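Nitroalkane oxidase (Podospora anserina, PDB 3MKH) catalyses the FAD-dependent oxidation of nitroalkanes to aldehydes or ketones, consuming oxygen and releasing nitrite and hydrogen peroxide. Local coordinates at residues A92-F97 with T236-P241; E167-T172 with V226-A231; N204-I209 with Q261-A266. All coordinates share one frame; numbering follows the deposited sequence.

Interaction 1 (A92-F97 with T236-P241); sequences AALTIF and TSVSGP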
loop_
_atom_site.group_PDB
_atom_site.type_symbol
_atom_site.label_atom_id
_atom_site.label_comp_id
_atom_site.label_asym_id
_atom_site.label_seq_id
_atom_site.Cartn_x
_atom_site.Cartn_y
_atom_site.Cartn_z
ATOM N N ALA A 92 19.655 -17.305 16.728
ATOM C CA ALA A 92 21.025 -17.729 16.988
ATOM C C ALA A 92 21.975 -17.063 15.996
ATOM O O ALA A 92 23.119 -16.754 16.333
ATOM C CB ALA A 92 21.150 -19.245 16.922
ATOM N N ALA A 93 21.499 -16.820 14.780
ATOM C CA ALA A 93 22.317 -16.099 13.799
ATOM C C ALA A 93 22.672 -14.691 14.281
ATOM O O ALA A 93 23.817 -14.249 14.154
ATOM C CB ALA A 93 21.610 -16.028 12.448
ATOM N N LEU A 94 21.692 -13.977 14.823
ATOM C CA LEU A 94 21.906 -12.574 15.155
ATOM C C LEU A 94 22.983 -12.413 16.234
ATOM O O LEU A 94 23.774 -11.466 16.202
ATOM C CB LEU A 94 20.592 -11.913 15.592
ATOM C CG LEU A 94 20.718 -10.403 15.836
ATOM C CD1 LEU A 94 21.306 -9.729 14.605
ATOM C CD2 LEU A 94 19.371 -9.799 16.192
ATOM N N THR A 95 23.024 -13.340 17.188
ATOM C CA THR A 95 24.051 -13.270 18.233
ATOM C C THR A 95 25.447 -13.293 17.613
ATOM O O THR A 95 26.326 -12.507 17.989
ATOM C CB THR A 95 23.878 -14.393 19.259
ATOM O OG1 THR A 95 22.652 -14.175 19.962
ATOM C CG2 THR A 95 25.020 -14.403 20.270
ATOM N N ILE A 96 25.631 -14.175 16.639
ATOM C CA ILE A 96 26.878 -14.234 15.899
ATOM C C ILE A 96 27.128 -12.964 15.100
ATOM O O ILE A 96 28.199 -12.375 15.191
ATOM C CB ILE A 96 26.921 -15.468 14.986
ATOM C CG1 ILE A 96 26.844 -16.732 15.833
ATOM C CG2 ILE A 96 28.187 -15.472 14.148
ATOM C CD1 ILE A 96 26.639 -18.007 15.032
ATOM N N PHE A 97 26.153 -12.535 14.311
ATOM C CA PHE A 97 26.333 -11.326 13.504
ATOM C C PHE A 97 26.584 -10.083 14.358
ATOM O O PHE A 97 27.299 -9.162 13.949
ATOM C CB PHE A 97 25.126 -11.108 12.578
ATOM C CG PHE A 97 24.876 -12.255 11.640
ATOM C CD1 PHE A 97 25.930 -13.061 11.226
ATOM C CD2 PHE A 97 23.601 -12.527 11.168
ATOM C CE1 PHE A 97 25.719 -14.123 10.360
ATOM C CE2 PHE A 97 23.376 -13.579 10.304
ATOM C CZ PHE A 97 24.438 -14.384 9.893
ATOM N N THR A 236 14.551 -14.567 20.499
ATOM C CA THR A 236 14.411 -14.860 21.931
ATOM C C THR A 236 15.703 -15.378 22.592
ATOM O O THR A 236 15.786 -15.459 23.823
ATOM C CB THR A 236 13.264 -15.851 22.188
ATOM O OG1 THR A 236 13.592 -17.138 21.638
ATOM C CG2 THR A 236 11.964 -15.339 21.550
ATOM N N SER A 237 16.702 -15.724 21.777
ATOM C CA SER A 237 18.003 -16.149 22.295
ATOM C C SER A 237 19.010 -15.004 22.182
ATOM O O SER A 237 20.212 -15.185 22.402
ATOM C CB SER A 237 18.523 -17.393 21.547
ATOM O OG SER A 237 19.127 -17.033 20.302
ATOM N N VAL A 238 18.518 -13.827 21.827
ATOM C CA VAL A 238 19.389 -12.662 21.696
ATOM C C VAL A 238 19.336 -11.833 22.970
ATOM O O VAL A 238 18.260 -11.582 23.502
ATOM C CB VAL A 238 18.980 -11.784 20.497
ATOM C CG1 VAL A 238 19.751 -10.490 20.511
ATOM C CG2 VAL A 238 19.190 -12.551 19.180
ATOM N N SER A 239 20.495 -11.424 23.473
ATOM C CA SER A 239 20.556 -10.659 24.718
ATOM C C SER A 239 21.076 -9.230 24.486
ATOM O O SER A 239 22.244 -9.031 24.174
ATOM C CB SER A 239 21.447 -11.378 25.739
ATOM O OG SER A 239 21.556 -10.630 26.940
ATOM N N GLY A 240 20.210 -8.239 24.661
ATOM C CA GLY A 240 20.630 -6.845 24.605
ATOM C C GLY A 240 19.966 -6.074 25.723
ATOM O O GLY A 240 19.069 -5.277 25.484
ATOM N N PRO A 241 20.391 -6.336 26.969
ATOM C CA PRO A 241 19.659 -5.845 28.141
ATOM C C PRO A 241 19.831 -4.354 28.431
ATOM O O PRO A 241 20.682 -3.676 27.848
ATOM C CB PRO A 241 20.239 -6.689 29.287
ATOM C CG PRO A 241 21.612 -7.077 28.786
ATOM C CD PRO A 241 21.457 -7.290 27.328
HETATM O O HOH W 1 22.696 -12.099 21.861
HETATM O O HOH W 2 21.927 -16.764 20.533
#

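Interaction 2 (E167-T172 with V226-A231); sequences EKMWAT and VLRHVA. With FAD (flavin-adenine dinucleotide), chain E.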
loop_
_atom_site.group_PDB
_atom_site.type_symbol
_atom_site.label_atom_id
_atom_site.label_comp_id
_atom_site.label_asym_id
_atom_site.label_seq_id
_atom_site.Cartn_x
_atom_site.Cartn_y
_atom_site.Cartn_z
ATOM N N GLU A 167 23.836 4.508 31.083
ATOM C CA GLU A 167 23.005 3.353 30.837
ATOM C C GLU A 167 22.834 3.117 29.350
ATOM O O GLU A 167 22.677 4.053 28.570
ATOM C CB GLU A 167 21.641 3.527 31.509
ATOM C CG GLU A 167 21.766 3.611 33.003
ATOM C CD GLU A 167 20.438 3.739 33.726
ATOM O OE1 GLU A 167 19.369 3.758 33.067
ATOM O OE2 GLU A 167 20.484 3.820 34.970
ATOM N N LYS A 168 22.865 1.849 28.964
ATOM C CA LYS A 168 22.704 1.474 27.575
ATOM C C LYS A 168 21.603 0.435 27.523
ATOM O O LYS A 168 21.328 -0.224 28.515
ATOM C CB LYS A 168 24.019 0.881 27.048
ATOM C CG LYS A 168 25.153 1.913 26.929
ATOM C CD LYS A 168 24.839 2.949 25.846
ATOM C CE LYS A 168 26.075 3.823 25.480
ATOM N NZ LYS A 168 25.650 4.876 24.486
ATOM N N MET A 169 20.965 0.288 26.370
ATOM C CA MET A 169 19.917 -0.714 26.233
ATOM C C MET A 169 19.903 -1.164 24.785
ATOM O O MET A 169 20.267 -0.384 23.899
ATOM C CB MET A 169 18.563 -0.104 26.621
ATOM C CG MET A 169 17.387 -1.094 26.637
ATOM S SD MET A 169 15.897 -0.285 27.292
ATOM C CE MET A 169 14.647 -1.546 27.009
ATOM N N TRP A 170 19.534 -2.425 24.570
ATOM C CA TRP A 170 19.385 -3.031 23.247
ATOM C C TRP A 170 20.707 -3.457 22.598
ATOM O O TRP A 170 20.702 -3.996 21.496
ATOM C CB TRP A 170 18.624 -2.114 22.277
ATOM C CG TRP A 170 17.205 -1.748 22.695
ATOM C CD1 TRP A 170 16.767 -0.517 23.103
ATOM C CD2 TRP A 170 16.057 -2.605 22.708
ATOM N NE1 TRP A 170 15.425 -0.566 23.398
ATOM C CE2 TRP A 170 14.962 -1.831 23.151
ATOM C CE3 TRP A 170 15.847 -3.956 22.399
ATOM C CZ2 TRP A 170 13.681 -2.360 23.293
ATOM C CZ3 TRP A 170 14.568 -4.480 22.542
ATOM C CH2 TRP A 170 13.502 -3.680 22.981
ATOM N N ALA A 171 21.831 -3.207 23.258
ATOM C CA ALA A 171 23.119 -3.467 22.623
ATOM C C ALA A 171 23.465 -4.944 22.694
ATOM O O ALA A 171 23.921 -5.470 23.719
ATOM C CB ALA A 171 24.210 -2.608 23.226
ATOM N N THR A 172 23.232 -5.613 21.579
ATOM C CA THR A 172 23.316 -7.057 21.524
ATOM C C THR A 172 24.674 -7.579 22.001
ATOM O O THR A 172 25.716 -7.120 21.538
ATOM C CB THR A 172 23.034 -7.537 20.092
ATOM O OG1 THR A 172 21.755 -7.042 19.674
ATOM C CG2 THR A 172 23.051 -9.040 20.021
ATOM N N VAL A 226 23.511 -5.535 34.913
ATOM C CA VAL A 226 22.296 -5.717 34.135
ATOM C C VAL A 226 21.108 -5.238 34.974
ATOM O O VAL A 226 20.855 -5.755 36.060
ATOM C CB VAL A 226 22.103 -7.181 33.715
ATOM C CG1 VAL A 226 20.729 -7.376 33.051
ATOM C CG2 VAL A 226 23.243 -7.608 32.776
ATOM N N LEU A 227 20.395 -4.232 34.477
ATOM C CA LEU A 227 19.250 -3.690 35.200
ATOM C C LEU A 227 17.983 -4.474 34.876
ATOM O O LEU A 227 17.186 -4.747 35.764
ATOM C CB LEU A 227 19.038 -2.211 34.866
ATOM C CG LEU A 227 20.194 -1.257 35.214
ATOM C CD1 LEU A 227 19.815 0.168 34.850
ATOM C CD2 LEU A 227 20.538 -1.367 36.702
ATOM N N ARG A 228 17.788 -4.802 33.597
ATOM C CA ARG A 228 16.600 -5.549 33.192
ATOM C C ARG A 228 16.860 -6.311 31.917
ATOM O O ARG A 228 17.369 -5.743 30.935
ATOM C CB ARG A 228 15.389 -4.618 33.005
ATOM C CG ARG A 228 14.164 -5.328 32.445
ATOM C CD ARG A 228 12.926 -4.429 32.428
ATOM N NE ARG A 228 12.985 -3.367 31.421
ATOM C CZ ARG A 228 12.401 -3.433 30.224
ATOM N NH1 ARG A 228 11.728 -4.517 29.867
ATOM N NH2 ARG A 228 12.496 -2.414 29.378
ATOM N N HIS A 229 16.533 -7.602 31.941
ATOM C CA HIS A 229 16.522 -8.404 30.724
ATOM C C HIS A 229 15.240 -8.071 29.973
ATOM O O HIS A 229 14.157 -8.063 30.562
ATOM C CB HIS A 229 16.557 -9.907 31.041
ATOM C CG HIS A 229 17.842 -10.370 31.662
ATOM N ND1 HIS A 229 18.990 -10.587 30.928
ATOM C CD2 HIS A 229 18.154 -10.672 32.947
ATOM C CE1 HIS A 229 19.957 -10.989 31.736
ATOM N NE2 HIS A 229 19.477 -11.044 32.971
ATOM N N VAL A 230 15.363 -7.826 28.671
ATOM C CA VAL A 230 14.233 -7.407 27.845
ATOM C C VAL A 230 13.679 -8.604 27.077
ATOM O O VAL A 230 14.387 -9.230 26.284
ATOM C CB VAL A 230 14.665 -6.313 26.826
ATOM C CG1 VAL A 230 13.456 -5.780 26.046
ATOM C CG2 VAL A 230 15.399 -5.168 27.540
ATOM N N ALA A 231 12.413 -8.919 27.320
ATOM C CA ALA A 231 11.723 -9.994 26.617
ATOM C C ALA A 231 11.181 -9.448 25.286
ATOM O O ALA A 231 10.592 -8.367 25.241
ATOM C CB ALA A 231 10.587 -10.547 27.488
HETATM P PA FAD E . 14.642 5.946 18.880
HETATM O O1A FAD E . 15.467 7.060 19.345
HETATM O O2A FAD E . 14.215 4.927 19.840
HETATM O O5B FAD E . 13.344 6.554 18.154
HETATM C C5B FAD E . 12.071 5.925 18.276
HETATM C C4B FAD E . 11.036 6.468 17.273
HETATM O O4B FAD E . 10.797 7.855 17.551
HETATM C C3B FAD E . 11.561 6.423 15.840
HETATM O O3B FAD E . 11.213 5.178 15.234
HETATM C C2B FAD E . 10.790 7.549 15.176
HETATM O O2B FAD E . 9.520 7.079 14.736
HETATM C C1B FAD E . 10.607 8.566 16.302
HETATM N N9A FAD E . 11.644 9.626 16.154
HETATM C C8A FAD E . 12.599 9.918 17.033
HETATM N N7A FAD E . 13.347 10.911 16.570
HETATM C C5A FAD E . 12.863 11.260 15.384
HETATM C C6A FAD E . 13.218 12.219 14.446
HETATM N N6A FAD E . 14.249 13.025 14.660
HETATM N N1A FAD E . 12.501 12.321 13.321
HETATM C C2A FAD E . 11.472 11.523 13.101
HETATM N N3A FAD E . 11.106 10.600 13.975
HETATM C C4A FAD E . 11.780 10.444 15.119
HETATM N N1 FAD E . 21.656 -1.214 19.517
HETATM C C2 FAD E . 23.038 -1.151 19.633
HETATM O O2 FAD E . 23.563 -0.123 20.037
HETATM N N3 FAD E . 23.820 -2.249 19.286
HETATM C C4 FAD E . 23.227 -3.423 18.828
HETATM O O4 FAD E . 23.928 -4.387 18.530
HETATM C C4X FAD E . 21.845 -3.485 18.714
HETATM N N5 FAD E . 21.216 -4.645 18.252
HETATM C C5X FAD E . 19.844 -4.809 18.470
HETATM C C6 FAD E . 19.244 -6.058 18.343
HETATM C C7 FAD E . 17.880 -6.204 18.569
HETATM C C7M FAD E . 17.211 -7.569 18.437
HETATM C C8 FAD E . 17.118 -5.097 18.919
HETATM C C8M FAD E . 15.618 -5.245 19.171
HETATM C C9 FAD E . 17.718 -3.852 19.037
HETATM C C9A FAD E . 19.078 -3.707 18.816
HETATM N N10 FAD E . 19.683 -2.457 18.941
HETATM C C10 FAD E . 21.066 -2.384 19.057
HETATM C "C1'" FAD E . 18.877 -1.213 18.936
HETATM C "C2'" FAD E . 18.628 -0.729 17.507
HETATM O "O2'" FAD E . 19.863 -0.394 16.884
HETATM C "C3'" FAD E . 17.666 0.469 17.438
HETATM O "O3'" FAD E . 17.336 0.697 16.075
HETATM C "C4'" FAD E . 18.250 1.768 18.012
HETATM O "O4'" FAD E . 18.144 1.771 19.429
HETATM C "C5'" FAD E . 17.497 2.983 17.458
HETATM O "O5'" FAD E . 16.091 2.868 17.679
HETATM P P FAD E . 15.067 3.851 16.954
HETATM O O1P FAD E . 15.453 3.952 15.542
HETATM O O2P FAD E . 13.702 3.441 17.284
HETATM O O3P FAD E . 15.427 5.258 17.657
#

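Interaction 3 (N204-I209 with Q261-A266); sequences NKVMII and QGAKVA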
loop_
_atom_site.group_PDB
_atom_site.type_symbol
_atom_site.label_atom_id
_atom_site.label_comp_id
_atom_site.label_asym_id
_atom_site.label_seq_id
_atom_site.Cartn_x
_atom_site.Cartn_y
_atom_site.Cartn_z
ATOM N N ASN A 204 30.832 17.000 17.708
ATOM C CA ASN A 204 32.219 17.267 18.108
ATOM C C ASN A 204 32.663 16.571 19.403
ATOM O O ASN A 204 33.861 16.473 19.671
ATOM C CB ASN A 204 32.445 18.775 18.284
ATOM C CG ASN A 204 32.335 19.564 16.971
ATOM O OD1 ASN A 204 32.234 18.996 15.881
ATOM N ND2 ASN A 204 32.366 20.890 17.084
ATOM N N LYS A 205 31.706 16.139 20.226
ATOM C CA LYS A 205 32.014 15.518 21.522
ATOM C C LYS A 205 31.931 13.982 21.499
ATOM O O LYS A 205 32.266 13.307 22.486
ATOM C CB LYS A 205 31.065 16.043 22.611
ATOM C CG LYS A 205 30.870 17.541 22.594
ATOM C CD LYS A 205 32.165 18.266 22.932
ATOM C CE LYS A 205 32.376 18.376 24.442
ATOM N NZ LYS A 205 33.618 19.170 24.739
ATOM N N VAL A 206 31.489 13.427 20.380
ATOM C CA VAL A 206 31.233 11.981 20.335
ATOM C C VAL A 206 32.496 11.148 20.161
ATOM O O VAL A 206 33.344 11.451 19.303
ATOM C CB VAL A 206 30.190 11.627 19.267
ATOM C CG1 VAL A 206 29.947 10.106 19.243
ATOM C CG2 VAL A 206 28.903 12.355 19.572
ATOM N N MET A 207 32.623 10.126 21.002
ATOM C CA MET A 207 33.771 9.232 21.022
ATOM C C MET A 207 33.328 7.781 20.935
ATOM O O MET A 207 32.173 7.465 21.187
ATOM C CB MET A 207 34.538 9.366 22.340
ATOM C CG MET A 207 34.921 10.760 22.778
ATOM S SD MET A 207 35.642 10.733 24.435
ATOM C CE MET A 207 37.151 9.825 24.151
ATOM N N ILE A 208 34.265 6.899 20.612
ATOM C CA ILE A 208 34.080 5.474 20.867
ATOM C C ILE A 208 35.230 4.996 21.750
ATOM O O ILE A 208 36.413 5.217 21.438
ATOM C CB ILE A 208 34.032 4.646 19.570
ATOM C CG1 ILE A 208 32.915 5.158 18.652
ATOM C CG2 ILE A 208 33.849 3.146 19.893
ATOM C CD1 ILE A 208 32.812 4.404 17.333
ATOM N N ILE A 209 34.890 4.371 22.871
ATOM C CA ILE A 209 35.909 3.868 23.797
ATOM C C ILE A 209 35.687 2.389 24.014
ATOM O O ILE A 209 34.560 1.965 24.274
ATOM C CB ILE A 209 35.843 4.596 25.165
ATOM C CG1 ILE A 209 35.882 6.111 24.950
ATOM C CG2 ILE A 209 36.966 4.143 26.084
ATOM C CD1 ILE A 209 35.979 6.908 26.232
ATOM N N GLN A 261 35.350 12.260 16.418
ATOM C CA GLN A 261 35.531 11.277 15.351
ATOM C C GLN A 261 34.595 10.076 15.507
ATOM O O GLN A 261 34.425 9.294 14.575
ATOM C CB GLN A 261 36.986 10.813 15.290
ATOM C CG GLN A 261 37.946 11.886 14.745
ATOM C CD GLN A 261 39.406 11.552 14.996
ATOM O OE1 GLN A 261 39.836 10.410 14.821
ATOM N NE2 GLN A 261 40.178 12.552 15.417
ATOM N N GLY A 262 33.989 9.933 16.684
ATOM C CA GLY A 262 33.188 8.754 16.999
ATOM C C GLY A 262 31.936 8.568 16.159
ATOM O O GLY A 262 31.633 7.460 15.724
ATOM N N ALA A 263 31.187 9.640 15.941
ATOM C CA ALA A 263 29.919 9.531 15.223
ATOM C C ALA A 263 30.096 9.000 13.791
ATOM O O ALA A 263 29.331 8.138 13.341
ATOM C CB ALA A 263 29.183 10.875 15.226
ATOM N N LYS A 264 31.102 9.508 13.081
ATOM C CA LYS A 264 31.363 9.086 11.703
ATOM C C LYS A 264 31.719 7.597 11.612
ATOM O O LYS A 264 31.322 6.909 10.679
ATOM C CB LYS A 264 32.476 9.937 11.080
ATOM C CG LYS A 264 33.097 9.340 9.817
ATOM C CD LYS A 264 34.488 9.939 9.522
ATOM C CE LYS A 264 34.955 9.617 8.097
ATOM N NZ LYS A 264 36.377 10.010 7.847
ATOM N N VAL A 265 32.463 7.095 12.588
ATOM C CA VAL A 265 32.805 5.681 12.599
ATOM C C VAL A 265 31.570 4.835 12.948
ATOM O O VAL A 265 31.327 3.798 12.323
ATOM C CB VAL A 265 33.994 5.374 13.543
ATOM C CG1 VAL A 265 34.134 3.872 13.782
ATOM C CG2 VAL A 265 35.292 5.951 12.975
ATOM N N ALA A 266 30.778 5.278 13.920
ATOM C CA ALA A 266 29.576 4.509 14.292
ATOM C C ALA A 266 28.616 4.392 13.105
ATOM O O ALA A 266 28.099 3.313 12.796
ATOM C CB ALA A 266 28.875 5.138 15.486
HETATM O O HOH W 3 31.874 12.451 16.356
#

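Interaction 1 (A92-F97 with T236-P241)
Leu-94 and Thr-95, on the helix 90-109, meet Ser-237 and Val-238 in a buried, water-bridged helix-to-loop contact. It joins the N-terminal helical domain of the acyl-CoA dehydrogenase fold to the loop between strands 224-228 and 242-251 of the beta domain. The backbones stay apart, with Thr-95 CA 5.8 Å from Val-238 CA, and side chains and two waters lie between them.

The apolar part is small. Val-238 CG2 touches Leu-94 CB at 3.9 Å and lies equally near Thr-95 OG1. The side chains of Leu-94 and Val-238 cross at about a right angle. The Leu-94 side chain also touches FAD and packs near Phe-398, a residue of the FAD site. The contact therefore reaches the flavin pocket from the helical side. On the loop side, Val-238 packs against Thr-172, another FAD-binding residue.

The polar part centres on the hydroxyl of Thr-95. OG1 is anti to the carbonyl carbon (chi1 -66°), on the side of the loop. It bonds two waters, one leading to a backbone amide and one to a side chain. Ser-237 OG, which shares one of these waters with Thr-95 OG1, is also hydrogen-bonded to Ser-91 OG, just before the helical segment. This bond ties the loop to Ser-91, next to Ala-92 on the same end of the helix. Tyr-33 of helix 9-33 packs on Ser-237, and Tyr-51 of helix 48-56 packs on Thr-95.

One water lies 2.7 Å from Thr-95 OG1 and 2.8 Å from Ser-237 OG. The other is 2.8 Å from Thr-95 OG1 and accepts the N-H of Ser-239 at 2.8 Å from Ser-239 N.

Interaction 2 (E167-T172 with V226-A231)
Glu-167 meets Leu-227 through its carboxylate, with OE2 3.7 Å from Leu-227 CD1. The two side chains cross at about a right angle. The carboxylate itself is held by a salt bridge to Arg-244 and a hydrogen bond to His-242, both on strand 242-251, which lies between the two strands of this contact.

Met-169 comes next. Its chain is fully extended, with CG anti to the backbone N (chi1 -175°). Its methyl CE reaches Val-230 CG2 at 3.7 Å and also touches NH2 of Arg-228. That guanidinium forms a salt bridge with Asp-380 of the second subunit, so Met-169 packs beside an intersubunit ion pair. CE also lies over one face of the Trp-170 ring, toward its rim.

Trp-170 touches Val-230 CG1 with CH2 at 3.7 Å. Farther round the ring, CE3 is 3.5 Å from the flavin methyl C8M. Beyond it, Thr-172 OG1 comes within 2.8 Å of FAD N5, and Thr-172 N gives a weak hydrogen bond to FAD O4.

Leu-227 and Arg-228 both face His-242 in a classic beta bulge. Trp-170 to Thr-172 form part of the beta-domain side of the flavin site in this acyl-CoA dehydrogenase fold.

Interaction 3 (N204-I209 with Q261-A266)
Val-206 O accepts a hydrogen bond from Gly-262 N at 3.1 Å, joining strand 206-212 to the first turn of helix 262-298. The N-H...O angle is 145°. The donor stands above the carbonyl plane, 49° out of it.

Side chains add apolar contacts beside this bond. Val-206 CG1, anti to the backbone N, lies 3.6 Å from Ala-263 N and touches Ala-263 CB more loosely. Ile-208 reaches the next part of the turn with its terminal methyl. Its CD1 is 3.6 Å from Gly-262 O and 3.8 Å from Val-265 CG1. CD1 also comes near Ala-266 CB, at longer range. Between the two side chains, the backbones close in, with Gly-262 CA 4.1 Å from Met-207 CA. Gly-262 has no side chain, and its CA sits close against the strand backbone.

A water bonded to Ala-263 N at 2.9 Å also approaches Val-206 O, where its bond is weak.

Farther out, the strand is held in the sheet between strands 184-191 and 255-257. Val-206 and Ile-208 pack on Val-188, and Cys-257 packs on both Ile-208 and Val-265. The short segments of strand and helix make an angle of 64°.

Gly-262 and Ala-263 are in the first turn, where backbone N-H groups lack partners within the helix. The strand carbonyl and the water supply acceptors for these two. The result is a polar backbone link, with apolar methyl contacts beside it, between the beta domain and the C-terminal helical domain.

In the fold
Interactions 1 and 2 are neighbours, with centres 12 Å apart, and both border the flavin. They touch directly: Val-238 CG1 lies 3.6 Å from Thr-172 CG2, and Pro-241 CB lies 3.4 Å from Arg-228 O. Interaction 3 stands apart, its centre about 25 Å from that of interaction 1 and about 22 Å from that of interaction 2. It shares the beta sheet with interaction 2. The side chain of Ala-266 is about 9 Å from FAD and about 4 Å from that of Phe-134, an FAD-binding residue. Along the sequence, the segments of interaction 3 alternate with those of interactions 1 and 2.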